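Local atomic coordinates of glutathione synthetase-like effector 30 (Gpa-GSS30-apo) (Globodera pallida, PDB entry 5OET), a protein that is a plant-parasitic nematode effector derived from a housekeeping glutathione synthetase, the enzyme family that joins glycine to gamma-glutamylcysteine using ATP. Residues A54-L59 and F86-L91; L63-D68 and M82-L87; H498-L504 and F516-P522. All coordinates share one frame; numbering follows the deposited sequence.

In the fold
Following the chain from the N terminus, helix 44-59 comes first, then strand 64-67, and after a connection that is not modelled strand 83-90. Interaction 2 closes that connection by pairing the two strands as a beta hairpin. Interaction 1 spans it: A54-L59 of the helix packs on F86-L91, so most of the hairpin falls within its loop, the two contacts sharing F86 and L87 at their ends. Interaction 3 lies far along the sequence, neither enclosing nor crossing the others, and closes a second hairpin over residues that are not modelled near the C terminus. All three reach one mixed sheet; S90 bonds to the Y519 backbone, and L87 packs against the Y519 side chain.

Interaction 1: A54-L59 and F86-L91; sequences AKDWAL and FLPLSL
The F86 ring carries the aliphatic part of K55 on one face, while L59 CD2 stands at its edge, near the ring plane. K55 CB sits over that face, offset a little toward the rim, 4.0 Å from the centroid of the F86 ring and 13° off its normal, a CH-pi contact. K55 CG follows across it, 3.7 Å from F86 CE1, and the two side chains cross at about a right angle. Beyond the ring the lysine chain bends and leads away, bringing NZ to the carboxylate of its neighbour: K55 NZ meets D56 OD1 at 2.7 Å, tilted from the carboxylate plane, a salt bridge within the helix. F86 CG lies between its backbone N and carbonyl carbon (chi1 72°), which brings the ring against K55; separately, L59 CD2 packs on F86 CB at 3.6 Å.

A54 and A58, one helical turn apart, direct their methyls at the other segment. A58 CB lies 4.1 Å from F86 CB and 4.3 Å from L89 CD2; A54 CB takes the other leucine methyl, L89 CD1, and comes 3.8 Å from L91 CD1. With only methyls at A54 and A58, the helix can probably approach the strand closely, and the interface is wholly apolar, with no hydrogen bond across it.

In the fold, this is the end of helix 44-59 laid on strand 83-90. V459 of strand 454-459 also packs on F86 and L89, and F200 of helix 196-210 touches L89. D56 OD2 forms a salt bridge with R263 of the second subunit, so the helix borders the dimer interface as well.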
loop_
_atom_site.group_PDB
_atom_site.type_symbol
_atom_site.label_atom_id
_atom_site.label_comp_id
_atom_site.label_asym_id
_atom_site.label_seq_id
_atom_site.Cartn_x
_atom_site.Cartn_y
_atom_site.Cartn_z
ATOM N N ALA A 54 7.018 -0.735 11.332
ATOM C CA ALA A 54 5.953 -1.678 10.963
ATOM C C ALA A 54 4.749 -0.915 10.455
ATOM O O ALA A 54 4.242 -1.199 9.377
ATOM C CB ALA A 54 5.556 -2.548 12.157
ATOM N N LYS A 55 4.323 0.066 11.237
ATOM C CA LYS A 55 3.199 0.920 10.880
ATOM C C LYS A 55 3.432 1.615 9.524
ATOM O O LYS A 55 2.546 1.613 8.691
ATOM C CB LYS A 55 2.873 1.913 12.027
ATOM C CG LYS A 55 2.643 3.365 11.643
ATOM C CD LYS A 55 3.128 4.332 12.712
ATOM C CE LYS A 55 4.014 5.436 12.124
ATOM N NZ LYS A 55 3.327 6.326 11.163
ATOM N N ASP A 56 4.608 2.188 9.297
ATOM C CA ASP A 56 4.891 2.823 8.009
ATOM C C ASP A 56 4.971 1.860 6.837
ATOM O O ASP A 56 4.686 2.248 5.727
ATOM C CB ASP A 56 6.162 3.671 8.079
ATOM C CG ASP A 56 5.954 4.973 8.855
ATOM O OD1 ASP A 56 4.771 5.324 9.079
ATOM O OD2 ASP A 56 6.960 5.630 9.247
ATOM N N TRP A 57 5.349 0.612 7.073
ATOM C CA TRP A 57 5.249 -0.422 6.040
ATOM C C TRP A 57 3.778 -0.732 5.697
ATOM O O TRP A 57 3.444 -0.903 4.516
ATOM C CB TRP A 57 5.960 -1.696 6.474
ATOM C CG TRP A 57 6.204 -2.650 5.377
ATOM C CD1 TRP A 57 7.355 -2.799 4.666
ATOM C CD2 TRP A 57 5.295 -3.614 4.870
ATOM N NE1 TRP A 57 7.214 -3.778 3.719
ATOM C CE2 TRP A 57 5.958 -4.304 3.829
ATOM C CE3 TRP A 57 3.976 -3.961 5.184
ATOM C CZ2 TRP A 57 5.358 -5.328 3.123
ATOM C CZ3 TRP A 57 3.370 -4.955 4.468
ATOM C CH2 TRP A 57 4.057 -5.634 3.445
ATOM N N ALA A 58 2.919 -0.811 6.716
ATOM C CA ALA A 58 1.474 -0.983 6.537
ATOM C C ALA A 58 0.837 0.123 5.704
ATOM O O ALA A 58 0.101 -0.153 4.761
ATOM C CB ALA A 58 0.795 -1.048 7.900
ATOM N N LEU A 59 1.152 1.371 6.032
ATOM C CA LEU A 59 0.698 2.540 5.265
ATOM C C LEU A 59 1.205 2.574 3.820
ATOM O O LEU A 59 0.599 3.214 2.956
ATOM C CB LEU A 59 1.105 3.838 5.976
ATOM C CG LEU A 59 0.458 4.063 7.338
ATOM C CD1 LEU A 59 1.091 5.263 8.034
ATOM C CD2 LEU A 59 -1.037 4.251 7.212
ATOM N N PHE A 86 -4.058 3.016 9.277
ATOM C CA PHE A 86 -3.520 1.649 9.236
ATOM C C PHE A 86 -4.298 0.766 10.197
ATOM O O PHE A 86 -4.933 1.265 11.132
ATOM C CB PHE A 86 -1.992 1.555 9.475
ATOM C CG PHE A 86 -1.557 1.819 10.900
ATOM C CD1 PHE A 86 -1.309 3.130 11.343
ATOM C CD2 PHE A 86 -1.377 0.774 11.790
ATOM C CE1 PHE A 86 -0.924 3.374 12.649
ATOM C CE2 PHE A 86 -0.991 1.018 13.084
ATOM C CZ PHE A 86 -0.766 2.312 13.521
ATOM N N LEU A 87 -4.259 -0.536 9.933
ATOM C CA LEU A 87 -5.003 -1.511 10.715
ATOM C C LEU A 87 -4.167 -1.943 11.913
ATOM O O LEU A 87 -2.992 -2.250 11.758
ATOM C CB LEU A 87 -5.320 -2.723 9.850
ATOM C CG LEU A 87 -6.250 -2.490 8.647
ATOM C CD1 LEU A 87 -6.329 -3.737 7.773
ATOM C CD2 LEU A 87 -7.638 -2.059 9.077
ATOM N N PRO A 88 -4.760 -1.990 13.113
ATOM C CA PRO A 88 -3.934 -2.413 14.237
ATOM C C PRO A 88 -3.383 -3.842 14.067
ATOM O O PRO A 88 -4.072 -4.728 13.579
ATOM C CB PRO A 88 -4.889 -2.306 15.428
ATOM C CG PRO A 88 -6.230 -2.498 14.833
ATOM C CD PRO A 88 -6.149 -1.762 13.528
ATOM N N LEU A 89 -2.144 -4.019 14.495
ATOM C CA LEU A 89 -1.339 -5.188 14.201
ATOM C C LEU A 89 -0.465 -5.547 15.396
ATOM O O LEU A 89 -0.154 -4.709 16.251
ATOM C CB LEU A 89 -0.457 -4.910 12.987
ATOM C CG LEU A 89 0.504 -3.691 13.064
ATOM C CD1 LEU A 89 1.918 -4.106 13.431
ATOM C CD2 LEU A 89 0.560 -2.903 11.761
ATOM N N SER A 90 -0.096 -6.810 15.471
ATOM C CA SER A 90 0.896 -7.237 16.426
ATOM C C SER A 90 2.228 -6.952 15.753
ATOM O O SER A 90 2.329 -7.052 14.515
ATOM C CB SER A 90 0.749 -8.718 16.737
ATOM O OG SER A 90 0.893 -9.472 15.555
ATOM N N LEU A 91 3.233 -6.581 16.546
ATOM C CA LEU A 91 4.527 -6.205 15.997
ATOM C C LEU A 91 5.244 -7.412 15.389
ATOM O O LEU A 91 5.881 -7.303 14.322
ATOM C CB LEU A 91 5.403 -5.573 17.073
ATOM C CG LEU A 91 6.745 -4.954 16.637
ATOM C CD1 LEU A 91 6.600 -3.906 15.558
ATOM C CD2 LEU A 91 7.441 -4.322 17.822
#

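Interaction 2: L63-D68 and M82-L87; sequences LVKFVD and MMTQFL
Q85 O is gripped from the facing strand by two groups: K65 N donates a hydrogen bond of 2.9 Å to Q85 O, nearly along the C=O axis, and the CA-H of V64 adds a weaker contact to the same oxygen. M83 O also has two partners: V67 N at 2.9 Å, tilted from the carbonyl plane, and the CA-H of F66. The return bonds, Q85 N to K65 O and M83 N to V67 O, complete two hydrogen-bonded antiparallel pairs, K65 with Q85 and V67 with M83. Past the last regular pair L87 N still reaches L63 O, at 3.1 Å, extending the ladder into the loop.

Side chains divide between the two faces. F66 and T84 lie side by side, pointing the same way, with F66 CD1 3.8 Å from T84 CG2; M82 CG comes to F66 CB at 4.1 Å. On the other face V67 CG2 packs obliquely on Q85 CB at 3.9 Å, and the K65 chain crosses L87 at about a right angle, K65 CD 3.7 Å from L87 CD2. The Q85 chain, bent at chi2 (55°), folds its amide back so that OE1 accepts F86 N at 3.2 Å in the carbonyl plane, on a lone pair.

Within this chain, strand 64-67 of the hairpin is an outer strand of the mixed sheet. T84 OG1 bonds to T84 OG1 of the second subunit, and the backbone of T84 also hydrogen-bonds to that subunit. Around it, helix 259-270 packs on V64 and F66, helix 44-59 reaches V64 through L59, and helix 196-210 covers L63 and L87.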
loop_
_atom_site.group_PDB
_atom_site.type_symbol
_atom_site.label_atom_id
_atom_site.label_comp_id
_atom_site.label_asym_id
_atom_site.label_seq_id
_atom_site.Cartn_x
_atom_site.Cartn_y
_atom_site.Cartn_z
ATOM N N LEU A 63 -2.422 -1.900 4.058
ATOM C CA LEU A 63 -2.959 -2.387 5.332
ATOM C C LEU A 63 -3.647 -1.226 6.011
ATOM O O LEU A 63 -3.204 -0.729 7.039
ATOM C CB LEU A 63 -1.858 -2.991 6.196
ATOM C CG LEU A 63 -1.309 -4.314 5.640
ATOM C CD1 LEU A 63 -0.143 -4.772 6.509
ATOM C CD2 LEU A 63 -2.398 -5.373 5.532
ATOM N N VAL A 64 -4.753 -0.820 5.401
ATOM C CA VAL A 64 -5.436 0.408 5.737
ATOM C C VAL A 64 -6.939 0.210 5.602
ATOM O O VAL A 64 -7.387 -0.763 4.968
ATOM C CB VAL A 64 -4.945 1.615 4.856
ATOM C CG1 VAL A 64 -3.549 2.067 5.279
ATOM C CG2 VAL A 64 -4.946 1.293 3.359
ATOM N N LYS A 65 -7.698 1.112 6.215
ATOM C CA LYS A 65 -9.147 1.202 6.008
ATOM C C LYS A 65 -9.574 2.668 5.909
ATOM O O LYS A 65 -8.881 3.560 6.406
ATOM C CB LYS A 65 -9.893 0.536 7.179
ATOM C CG LYS A 65 -9.857 1.359 8.468
ATOM C CD LYS A 65 -10.148 0.622 9.763
ATOM C CE LYS A 65 -11.492 -0.075 9.774
ATOM N NZ LYS A 65 -11.982 -0.212 11.180
ATOM N N PHE A 66 -10.747 2.912 5.334
ATOM C CA PHE A 66 -11.331 4.258 5.355
ATOM C C PHE A 66 -11.884 4.609 6.751
ATOM O O PHE A 66 -12.445 3.756 7.429
ATOM C CB PHE A 66 -12.416 4.388 4.297
ATOM C CG PHE A 66 -11.914 4.313 2.880
ATOM C CD1 PHE A 66 -11.193 5.385 2.325
ATOM C CD2 PHE A 66 -12.183 3.202 2.077
ATOM C CE1 PHE A 66 -10.727 5.338 1.010
ATOM C CE2 PHE A 66 -11.720 3.153 0.759
ATOM C CZ PHE A 66 -10.993 4.221 0.226
ATOM N N VAL A 67 -11.689 5.854 7.183
ATOM C CA VAL A 67 -12.229 6.362 8.468
ATOM C C VAL A 67 -12.820 7.774 8.283
ATOM O O VAL A 67 -12.512 8.398 7.286
ATOM C CB VAL A 67 -11.116 6.395 9.556
ATOM C CG1 VAL A 67 -11.656 6.903 10.896
ATOM C CG2 VAL A 67 -10.472 5.024 9.732
ATOM N N ASP A 68 -13.650 8.269 9.222
ATOM C CA ASP A 68 -14.032 9.729 9.375
ATOM C C ASP A 68 -15.306 10.051 8.570
ATOM O O ASP A 68 -16.119 9.166 8.289
ATOM C CB ASP A 68 -12.875 10.705 8.989
ATOM C CG ASP A 68 -12.943 12.088 9.671
ATOM O OD1 ASP A 68 -14.005 12.547 10.160
ATOM O OD2 ASP A 68 -11.889 12.750 9.674
ATOM N N MET A 82 -13.328 11.899 4.623
ATOM C CA MET A 82 -12.916 10.490 4.671
ATOM C C MET A 82 -11.427 10.212 4.293
ATOM O O MET A 82 -11.009 10.443 3.164
ATOM C CB MET A 82 -13.822 9.658 3.763
ATOM C CG MET A 82 -13.935 8.186 4.162
ATOM S SD MET A 82 -15.212 7.804 5.397
ATOM C CE MET A 82 -16.766 8.187 4.577
ATOM N N MET A 83 -10.648 9.679 5.232
ATOM C CA MET A 83 -9.210 9.430 5.029
ATOM C C MET A 83 -8.887 7.965 5.243
ATOM O O MET A 83 -9.779 7.144 5.348
ATOM C CB MET A 83 -8.389 10.306 5.984
ATOM C CG MET A 83 -8.816 11.764 5.964
ATOM S SD MET A 83 -7.468 12.890 6.357
ATOM C CE MET A 83 -8.372 14.401 6.686
ATOM N N THR A 84 -7.606 7.627 5.276
ATOM C CA THR A 84 -7.212 6.278 5.608
ATOM C C THR A 84 -6.316 6.218 6.839
ATOM O O THR A 84 -5.585 7.161 7.149
ATOM C CB THR A 84 -6.514 5.569 4.438
ATOM O OG1 THR A 84 -5.434 6.369 3.966
ATOM C CG2 THR A 84 -7.486 5.310 3.316
ATOM N N GLN A 85 -6.408 5.065 7.509
ATOM C CA GLN A 85 -5.686 4.758 8.737
ATOM C C GLN A 85 -5.208 3.319 8.667
ATOM O O GLN A 85 -5.888 2.501 8.064
ATOM C CB GLN A 85 -6.591 4.949 9.963
ATOM C CG GLN A 85 -5.853 4.968 11.286
ATOM C CD GLN A 85 -4.741 6.006 11.312
ATOM O OE1 GLN A 85 -3.599 5.739 10.879
ATOM N NE2 GLN A 85 -5.061 7.202 11.823
ATOM N N PHE A 86 -4.058 3.016 9.277
ATOM C CA PHE A 86 -3.520 1.649 9.236
ATOM C C PHE A 86 -4.298 0.766 10.197
ATOM O O PHE A 86 -4.933 1.265 11.132
ATOM C CB PHE A 86 -1.992 1.555 9.475
ATOM C CG PHE A 86 -1.557 1.819 10.900
ATOM C CD1 PHE A 86 -1.309 3.130 11.343
ATOM C CD2 PHE A 86 -1.377 0.774 11.790
ATOM C CE1 PHE A 86 -0.924 3.374 12.649
ATOM C CE2 PHE A 86 -0.991 1.018 13.084
ATOM C CZ PHE A 86 -0.766 2.312 13.521
ATOM N N LEU A 87 -4.259 -0.536 9.933
ATOM C CA LEU A 87 -5.003 -1.511 10.715
ATOM C C LEU A 87 -4.167 -1.943 11.913
ATOM O O LEU A 87 -2.992 -2.250 11.758
ATOM C CB LEU A 87 -5.320 -2.723 9.850
ATOM C CG LEU A 87 -6.250 -2.490 8.647
ATOM C CD1 LEU A 87 -6.329 -3.737 7.773
ATOM C CD2 LEU A 87 -7.638 -2.059 9.077
#

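Interaction 3: H498-L504 and F516-P522; sequences HMMKSKL and FSVYDSP
Strands 498-504 and 517-520 run antiparallel with a twist, their axes 147° apart and 4.4 Å at closest approach; S502 and V518 form the hydrogen-bonded pair, S502 N giving V518 O a sound bond of 3.0 Å, while the return bond, V518 N to S502 O, is weak. They make a beta hairpin near the C terminus, and strand 469-484 continues the mixed sheet beside 490-504. K501, S517 and Y519 share one face of the ribbon, and M500, S502, V518 and D520 the other.

On the first face the K501 chain, bent at chi2 and chi3, lies over the Y519 ring beside it. K501 CD rests above the rim of that ring, 3.8 Å from Y519 CD1, and the chain continues over the same face toward the hydroxyl end, with K501 NZ 4.4 Å from the Y519 centroid and 23° off the normal, a cation-pi contact. The nitrogen also donates to a hydroxyl, K501 NZ lying 2.8 Å from S517 OG, so ring and serine together fix where the lysine ends.

On the opposite face S502 OG donates to D520 OD2, 2.6 Å away, using the anti lone pair. CG of D520 is anti to its backbone N (chi1 -157°), which brings the carboxylate across to S502. Further on, M500 CE packs at 3.6 Å on P522 CB.

D520 is buried, yet its carboxylate is well supplied with donors: S94 OG also bonds to OD2, while OD1 takes the backbone N-H of S521. Such a setting would favour the charged form. The lysine ammonium is instead met by an aromatic face and a hydroxyl, so the two strands are joined by polar bonds on both faces without a salt bridge between them.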
loop_
_atom_site.group_PDB
_atom_site.type_symbol
_atom_site.label_atom_id
_atom_site.label_comp_id
_atom_site.label_asym_id
_atom_site.label_seq_id
_atom_site.Cartn_x
_atom_site.Cartn_y
_atom_site.Cartn_z
ATOM N N HIS A 498 -4.707 -18.520 5.175
ATOM C CA HIS A 498 -4.741 -18.459 6.641
ATOM C C HIS A 498 -4.345 -17.099 7.181
ATOM O O HIS A 498 -3.454 -16.443 6.651
ATOM C CB HIS A 498 -3.824 -19.538 7.235
ATOM C CG HIS A 498 -2.389 -19.345 6.887
ATOM N ND1 HIS A 498 -1.816 -19.840 5.732
ATOM C CD2 HIS A 498 -1.415 -18.658 7.526
ATOM C CE1 HIS A 498 -0.542 -19.481 5.688
ATOM N NE2 HIS A 498 -0.269 -18.773 6.770
ATOM N N MET A 499 -4.997 -16.720 8.269
ATOM C CA MET A 499 -4.767 -15.452 8.944
ATOM C C MET A 499 -4.854 -15.682 10.439
ATOM O O MET A 499 -5.194 -16.781 10.883
ATOM C CB MET A 499 -5.850 -14.469 8.536
ATOM C CG MET A 499 -7.240 -14.923 8.980
ATOM S SD MET A 499 -8.373 -13.554 9.051
ATOM C CE MET A 499 -7.734 -12.701 10.464
ATOM N N MET A 500 -4.611 -14.635 11.209
ATOM C CA MET A 500 -4.689 -14.742 12.661
ATOM C C MET A 500 -5.125 -13.422 13.244
ATOM O O MET A 500 -4.885 -12.374 12.666
ATOM C CB MET A 500 -3.337 -15.173 13.205
ATOM C CG MET A 500 -3.286 -15.529 14.672
ATOM S SD MET A 500 -1.810 -16.514 15.059
ATOM C CE MET A 500 -2.418 -18.107 14.566
ATOM N N LYS A 501 -5.809 -13.486 14.368
ATOM C CA LYS A 501 -6.228 -12.294 15.088
ATOM C C LYS A 501 -5.980 -12.547 16.555
ATOM O O LYS A 501 -6.338 -13.590 17.046
ATOM C CB LYS A 501 -7.713 -11.988 14.835
ATOM C CG LYS A 501 -8.021 -11.368 13.483
ATOM C CD LYS A 501 -8.198 -9.846 13.514
ATOM C CE LYS A 501 -9.641 -9.421 13.783
ATOM N NZ LYS A 501 -9.807 -7.939 13.749
ATOM N N SER A 502 -5.334 -11.601 17.228
ATOM C CA SER A 502 -5.072 -11.677 18.660
ATOM C C SER A 502 -5.897 -10.636 19.381
ATOM O O SER A 502 -6.034 -9.522 18.894
ATOM C CB SER A 502 -3.608 -11.425 18.946
ATOM O OG SER A 502 -2.828 -12.468 18.417
ATOM N N LYS A 503 -6.448 -11.022 20.531
ATOM C CA LYS A 503 -7.141 -10.104 21.427
ATOM C C LYS A 503 -6.438 -10.132 22.757
ATOM O O LYS A 503 -5.697 -11.067 23.004
ATOM C CB LYS A 503 -8.620 -10.475 21.585
ATOM C CG LYS A 503 -8.903 -11.848 22.167
ATOM C CD LYS A 503 -10.282 -11.877 22.836
ATOM C CE LYS A 503 -10.729 -13.272 23.226
ATOM N NZ LYS A 503 -10.655 -14.225 22.075
ATOM N N LEU A 504 -6.643 -9.112 23.591
ATOM C CA LEU A 504 -6.213 -9.153 24.989
ATOM C C LEU A 504 -6.836 -10.311 25.751
ATOM O O LEU A 504 -8.004 -10.638 25.540
ATOM C CB LEU A 504 -6.645 -7.900 25.733
ATOM C CG LEU A 504 -5.997 -6.566 25.421
ATOM C CD1 LEU A 504 -6.497 -5.564 26.457
ATOM C CD2 LEU A 504 -4.477 -6.655 25.426
ATOM N N PHE A 516 -11.501 -5.543 21.736
ATOM C CA PHE A 516 -10.617 -4.964 20.737
ATOM C C PHE A 516 -9.511 -5.955 20.359
ATOM O O PHE A 516 -8.817 -6.514 21.247
ATOM C CB PHE A 516 -9.995 -3.644 21.230
ATOM C CG PHE A 516 -8.813 -3.198 20.406
ATOM C CD1 PHE A 516 -7.530 -3.691 20.674
ATOM C CD2 PHE A 516 -8.980 -2.315 19.332
ATOM C CE1 PHE A 516 -6.446 -3.314 19.888
ATOM C CE2 PHE A 516 -7.894 -1.924 18.556
ATOM C CZ PHE A 516 -6.632 -2.429 18.830
ATOM N N SER A 517 -9.314 -6.118 19.049
ATOM C CA SER A 517 -8.431 -7.142 18.526
ATOM C C SER A 517 -7.459 -6.569 17.491
ATOM O O SER A 517 -7.519 -5.387 17.163
ATOM C CB SER A 517 -9.250 -8.265 17.917
ATOM O OG SER A 517 -9.499 -7.999 16.555
ATOM N N VAL A 518 -6.582 -7.425 16.977
ATOM C CA VAL A 518 -5.397 -6.994 16.262
ATOM C C VAL A 518 -5.044 -8.047 15.203
ATOM O O VAL A 518 -5.185 -9.224 15.431
ATOM C CB VAL A 518 -4.269 -6.756 17.304
ATOM C CG1 VAL A 518 -2.917 -7.323 16.889
ATOM C CG2 VAL A 518 -4.146 -5.287 17.624
ATOM N N TYR A 519 -4.585 -7.629 14.039
ATOM C CA TYR A 519 -4.194 -8.594 13.030
ATOM C C TYR A 519 -2.863 -9.153 13.409
ATOM O O TYR A 519 -2.024 -8.463 13.941
ATOM C CB TYR A 519 -4.120 -7.965 11.650
ATOM C CG TYR A 519 -5.476 -7.664 11.130
ATOM C CD1 TYR A 519 -6.229 -8.640 10.452
ATOM C CD2 TYR A 519 -6.048 -6.406 11.348
ATOM C CE1 TYR A 519 -7.508 -8.355 9.992
ATOM C CE2 TYR A 519 -7.320 -6.112 10.900
ATOM C CZ TYR A 519 -8.042 -7.092 10.230
ATOM O OH TYR A 519 -9.283 -6.749 9.824
ATOM N N ASP A 520 -2.668 -10.411 13.102
ATOM C CA ASP A 520 -1.493 -11.117 13.537
ATOM C C ASP A 520 -1.158 -12.131 12.451
ATOM O O ASP A 520 -1.872 -12.230 11.472
ATOM C CB ASP A 520 -1.811 -11.797 14.875
ATOM C CG ASP A 520 -0.576 -12.098 15.697
ATOM O OD1 ASP A 520 0.519 -12.271 15.102
ATOM O OD2 ASP A 520 -0.690 -12.167 16.949
ATOM N N SER A 521 -0.069 -12.855 12.604
ATOM C CA SER A 521 0.191 -14.011 11.755
ATOM C C SER A 521 0.982 -15.074 12.551
ATOM O O SER A 521 1.719 -14.740 13.469
ATOM C CB SER A 521 0.916 -13.586 10.468
ATOM O OG SER A 521 2.276 -13.319 10.715
ATOM N N PRO A 522 0.805 -16.357 12.213
ATOM C CA PRO A 522 1.360 -17.384 13.067
ATOM C C PRO A 522 2.848 -17.570 12.833
ATOM O O PRO A 522 3.310 -17.425 11.697
ATOM C CB PRO A 522 0.593 -18.632 12.636
ATOM C CG PRO A 522 0.370 -18.408 11.189
ATOM C CD PRO A 522 0.179 -16.930 11.017
#